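Local structure of invasin (Yersinia enterocolitica, 1P9H) at residues A134-K137 against N138-A141; G187-D190 against T191-V194. The protein binds collagen as a trimeric outer-membrane adhesin that coats the bacterial surface and promotes attachment to and invasion of eukaryotic cells. All coordinates share one frame; numbering follows the deposited sequence.

Contact 1 (A134-K137 against N138-A141); sequences ADAK and NSVA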
ATOM      1  N   ALA A 134     -11.476   3.708   5.939  1.00 10.34           N
ATOM      2  CA  ALA A 134     -11.569   2.615   6.902  1.00 10.03           C
ATOM      3  C   ALA A 134     -11.961   3.305   8.204  1.00 11.80           C
ATOM      4  O   ALA A 134     -11.130   3.506   9.093  1.00 10.88           O
ATOM      5  CB  ALA A 134     -10.219   1.927   7.044  1.00 11.33           C
ATOM      6  N   ASP A 135     -13.235   3.671   8.303  1.00 11.27           N
ATOM      7  CA  ASP A 135     -13.749   4.395   9.463  1.00 12.14           C
ATOM      8  C   ASP A 135     -13.851   3.610  10.759  1.00 13.16           C
ATOM      9  O   ASP A 135     -13.738   4.185  11.842  1.00 14.15           O
ATOM     10  CB  ASP A 135     -15.115   5.006   9.142  1.00 11.95           C
ATOM     11  CG  ASP A 135     -15.025   6.176   8.177  1.00 14.84           C
ATOM     12  OD1 ASP A 135     -13.898   6.597   7.834  1.00 16.59           O
ATOM     13  OD2 ASP A 135     -16.087   6.684   7.765  1.00 14.30           O
ATOM     14  N   ALA A 136     -14.084   2.307  10.663  1.00 12.81           N
ATOM     15  CA  ALA A 136     -14.176   1.488  11.861  1.00 15.30           C
ATOM     16  C   ALA A 136     -12.759   1.113  12.266  1.00 17.54           C
ATOM     17  O   ALA A 136     -11.910   0.866  11.412  1.00 18.21           O
ATOM     18  CB  ALA A 136     -14.997   0.234  11.582  1.00 15.35           C
ATOM     19  N   LYS A 137     -12.481   1.100  13.564  1.00 20.14           N
ATOM     20  CA  LYS A 137     -11.145   0.726  14.002  1.00 19.81           C
ATOM     21  C   LYS A 137     -10.861  -0.687  13.501  1.00 17.74           C
ATOM     22  O   LYS A 137     -11.763  -1.522  13.429  1.00 17.18           O
ATOM     23  CB  LYS A 137     -11.039   0.787  15.529  1.00 23.92           C
ATOM     24  CG  LYS A 137     -11.153   2.198  16.094  1.00 27.30           C
ATOM     25  CD  LYS A 137     -10.833   2.225  17.580  1.00 32.02           C
ATOM     26  CE  LYS A 137     -10.866   3.643  18.128  1.00 35.71           C
ATOM     27  NZ  LYS A 137     -10.476   3.691  19.565  1.00 38.72           N
ATOM     28  N   ASN A 138      -9.609  -0.929  13.125  1.00 17.45           N
ATOM     29  CA  ASN A 138      -9.169  -2.225  12.620  1.00 14.01           C
ATOM     30  C   ASN A 138      -9.798  -2.644  11.292  1.00 14.04           C
ATOM     31  O   ASN A 138      -9.590  -3.769  10.846  1.00 14.95           O
ATOM     32  CB  ASN A 138      -9.423  -3.315  13.665  1.00 14.57           C
ATOM     33  CG  ASN A 138      -8.739  -3.022  14.986  1.00 17.29           C
ATOM     34  OD1 ASN A 138      -9.037  -2.026  15.641  1.00 20.77           O
ATOM     35  ND2 ASN A 138      -7.817  -3.890  15.382  1.00 14.68           N
ATOM     36  N   SER A 139     -10.552  -1.756  10.654  1.00 12.63           N
ATOM     37  CA  SER A 139     -11.180  -2.107   9.383  1.00 10.71           C
ATOM     38  C   SER A 139     -10.212  -2.003   8.208  1.00 11.13           C
ATOM     39  O   SER A 139      -9.111  -1.457   8.336  1.00 11.91           O
ATOM     40  CB  SER A 139     -12.414  -1.230   9.128  1.00 11.97           C
ATOM     41  OG  SER A 139     -12.074   0.141   9.011  1.00 13.53           O
ATOM     42  N   VAL A 140     -10.628  -2.546   7.068  1.00  9.12           N
ATOM     43  CA  VAL A 140      -9.822  -2.549   5.850  1.00  8.43           C
ATOM     44  C   VAL A 140     -10.679  -2.105   4.673  1.00  8.21           C
ATOM     45  O   VAL A 140     -11.739  -2.672   4.424  1.00  9.92           O
ATOM     46  CB  VAL A 140      -9.278  -3.970   5.548  1.00  9.22           C
ATOM     47  CG1 VAL A 140      -8.543  -3.986   4.211  1.00  9.17           C
ATOM     48  CG2 VAL A 140      -8.352  -4.422   6.668  1.00 10.06           C
ATOM     49  N   ALA A 141     -10.211  -1.089   3.955  1.00  8.64           N
ATOM     50  CA  ALA A 141     -10.925  -0.576   2.795  1.00  8.23           C
ATOM     51  C   ALA A 141      -9.938  -0.483   1.640  1.00  9.52           C
ATOM     52  O   ALA A 141      -9.026   0.345   1.670  1.00  9.42           O
ATOM     53  CB  ALA A 141     -11.511   0.800   3.103  1.00 10.71           C
TER

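Contact 2 (G187-D190 against T191-V194); sequences GTKD and TDAV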
ATOM      1  N   GLY A 187     -15.389 -25.849  -1.472  1.00 13.31           N
ATOM      2  CA  GLY A 187     -15.109 -25.854  -0.048  1.00 13.57           C
ATOM      3  C   GLY A 187     -15.150 -27.259   0.525  1.00 15.64           C
ATOM      4  O   GLY A 187     -15.833 -28.137  -0.008  1.00 17.00           O
ATOM      5  N   THR A 188     -14.413 -27.473   1.609  1.00 16.14           N
ATOM      6  CA  THR A 188     -14.367 -28.777   2.261  1.00 17.66           C
ATOM      7  C   THR A 188     -14.806 -28.680   3.719  1.00 20.38           C
ATOM      8  O   THR A 188     -15.621 -29.481   4.182  1.00 21.90           O
ATOM      9  CB  THR A 188     -12.951 -29.393   2.174  1.00 18.78           C
ATOM     10  OG1 THR A 188     -11.972 -28.427   2.575  1.00 18.14           O
ATOM     11  CG2 THR A 188     -12.656 -29.834   0.748  1.00 17.38           C
ATOM     12  N   LYS A 189     -14.273 -27.700   4.443  1.00 18.32           N
ATOM     13  CA  LYS A 189     -14.645 -27.508   5.840  1.00 17.34           C
ATOM     14  C   LYS A 189     -15.990 -26.789   5.909  1.00 16.55           C
ATOM     15  O   LYS A 189     -16.399 -26.133   4.950  1.00 17.39           O
ATOM     16  CB  LYS A 189     -13.579 -26.694   6.578  1.00 19.11           C
ATOM     17  CG  LYS A 189     -12.243 -27.403   6.711  1.00 22.92           C
ATOM     18  CD  LYS A 189     -11.290 -26.614   7.596  1.00 28.08           C
ATOM     19  CE  LYS A 189      -9.943 -27.311   7.720  1.00 30.36           C
ATOM     20  NZ  LYS A 189      -8.999 -26.540   8.578  1.00 33.71           N
ATOM     21  N   ASP A 190     -16.671 -26.907   7.043  1.00 16.89           N
ATOM     22  CA  ASP A 190     -17.981 -26.287   7.210  1.00 17.24           C
ATOM     23  C   ASP A 190     -18.025 -24.796   6.907  1.00 16.33           C
ATOM     24  O   ASP A 190     -19.007 -24.308   6.353  1.00 15.78           O
ATOM     25  CB  ASP A 190     -18.514 -26.525   8.624  1.00 21.26           C
ATOM     26  CG  ASP A 190     -18.856 -27.977   8.878  1.00 26.56           C
ATOM     27  OD1 ASP A 190     -19.405 -28.625   7.963  1.00 29.50           O
ATOM     28  OD2 ASP A 190     -18.586 -28.466   9.996  1.00 30.71           O
ATOM     29  N   THR A 191     -16.965 -24.076   7.262  1.00 15.42           N
ATOM     30  CA  THR A 191     -16.928 -22.638   7.025  1.00 14.94           C
ATOM     31  C   THR A 191     -16.190 -22.223   5.754  1.00 14.77           C
ATOM     32  O   THR A 191     -15.695 -21.099   5.652  1.00 14.57           O
ATOM     33  CB  THR A 191     -16.332 -21.894   8.238  1.00 14.67           C
ATOM     34  OG1 THR A 191     -15.078 -22.482   8.599  1.00 14.73           O
ATOM     35  CG2 THR A 191     -17.285 -21.978   9.426  1.00 15.46           C
ATOM     36  N   ASP A 192     -16.111 -23.134   4.788  1.00 13.39           N
ATOM     37  CA  ASP A 192     -15.477 -22.840   3.504  1.00 12.08           C
ATOM     38  C   ASP A 192     -16.590 -22.397   2.554  1.00 12.38           C
ATOM     39  O   ASP A 192     -17.743 -22.805   2.709  1.00 14.03           O
ATOM     40  CB  ASP A 192     -14.812 -24.082   2.900  1.00 12.12           C
ATOM     41  CG  ASP A 192     -13.512 -24.466   3.586  1.00 13.40           C
ATOM     42  OD1 ASP A 192     -13.043 -23.742   4.489  1.00 14.80           O
ATOM     43  OD2 ASP A 192     -12.948 -25.513   3.201  1.00 13.95           O
ATOM     44  N   ALA A 193     -16.244 -21.580   1.565  1.00 12.31           N
ATOM     45  CA  ALA A 193     -17.221 -21.112   0.593  1.00 13.43           C
ATOM     46  C   ALA A 193     -17.576 -22.241  -0.367  1.00 14.30           C
ATOM     47  O   ALA A 193     -16.787 -23.161  -0.580  1.00 14.69           O
ATOM     48  CB  ALA A 193     -16.668 -19.919  -0.184  1.00 13.48           C
ATOM     49  N   VAL A 194     -18.769 -22.159  -0.944  1.00 15.61           N
ATOM     50  CA  VAL A 194     -19.260 -23.165  -1.884  1.00 15.40           C
ATOM     51  C   VAL A 194     -19.298 -22.594  -3.300  1.00 14.90           C
ATOM     52  O   VAL A 194     -19.683 -21.440  -3.488  1.00 14.70           O
ATOM     53  CB  VAL A 194     -20.697 -23.613  -1.491  1.00 16.63           C
ATOM     54  CG1 VAL A 194     -21.317 -24.450  -2.601  1.00 17.73           C
ATOM     55  CG2 VAL A 194     -20.654 -24.406  -0.196  1.00 17.92           C
TER

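Contact 1 (A134-K137 against N138-A141)
S139 reaches back to A136 with both its hydroxyl and its backbone amide, and the two hydrogen bonds end on the same carbonyl oxygen, A136 O. The amide bond, S139 N to A136 O at 3.0 Å, closes a type II beta turn whose corner residues are K137 and N138; N138 takes the positive phi (65°) that this turn needs. The hydroxyl bond is very short, 2.5 Å from S139 OG to A136 O; the hydroxyl oxygen is tilted 16° from the carbonyl plane, whereas the amide nitrogen stands well above it. With chi1 at 63°, OG sits between the backbone N and the carbonyl carbon of S139, on the side facing A136 O. The turn lies in the left-handed parallel beta-roll of the YadA head, where it links strand 133-134 to strand 140-142 within a head repeat. The methyl of A134 comes tight against the hydroxyl oxygen, CB to S139 OG 3.2 Å. The A136 methyl lies alongside the serine, its CB 3.9 Å from S139 CB. An apolar pair joins A134 CB to A141 CB at 4.3 Å. A136 and S139 also pack on V148 of strand 147-148. At the corner, the extended K137 chain leads outward, while the N138 amide turns to the second subunit, its ND2 hydrogen-bonded to D160 of that chain.

Contact 2 (G187-D190 against T191-V194)
D192 folds its carboxylate back over the loop, and the single oxygen OD2 accepts three hydrogen bonds from T188 and K189. T188 N approaches on the anti lone pair of D192 OD2 at 2.9 Å; K189 N, at 2.8 Å from the same D192 OD2, comes from above the carboxylate plane, 70° out of it. The third donor, T188 OG1, meets D192 OD2 nearly along its C-O axis at 3.1 Å, brought round by a chi1 of 49°. Together the three donors would probably favour the ionised carboxylate. Behind this grip a type I beta turn from K189 to D192, closed by D192 N to K189 O at 3.0 Å, carries the aspartate back beside G187, whose CA lies 3.5 Å from D192 CB. The loop belongs to the connection between the head and the coiled-coil stalk, leading into helix 196-204. Farther out, other subunits take up the polar ends: R166 NH1 of the second subunit forms a salt bridge with D192 OD2, which probably further favours the carboxylate form, and D165 OD2 of that subunit pairs with K189 NZ in another. Q180 NE2 of the third subunit hydrogen-bonds T188 OG1.

Contact 1 and contact 2 follow one another along the chain, the first in the beta-roll of the head and the second beside the start of the stalk helix. Their centres are about 26 Å apart and their nearest atoms about 18 Å, so they do not touch. The centre of contact 1 lies about 9 Å from the centre of the chain, that of contact 2 about 31 Å. Both are tight turns joined to the second subunit, but differently: contact 1 meets it through a hydrogen bond and packing, contact 2 through salt bridges as well. Contact 2 additionally reaches the third subunit, tying all three chains together where head gives way to stalk.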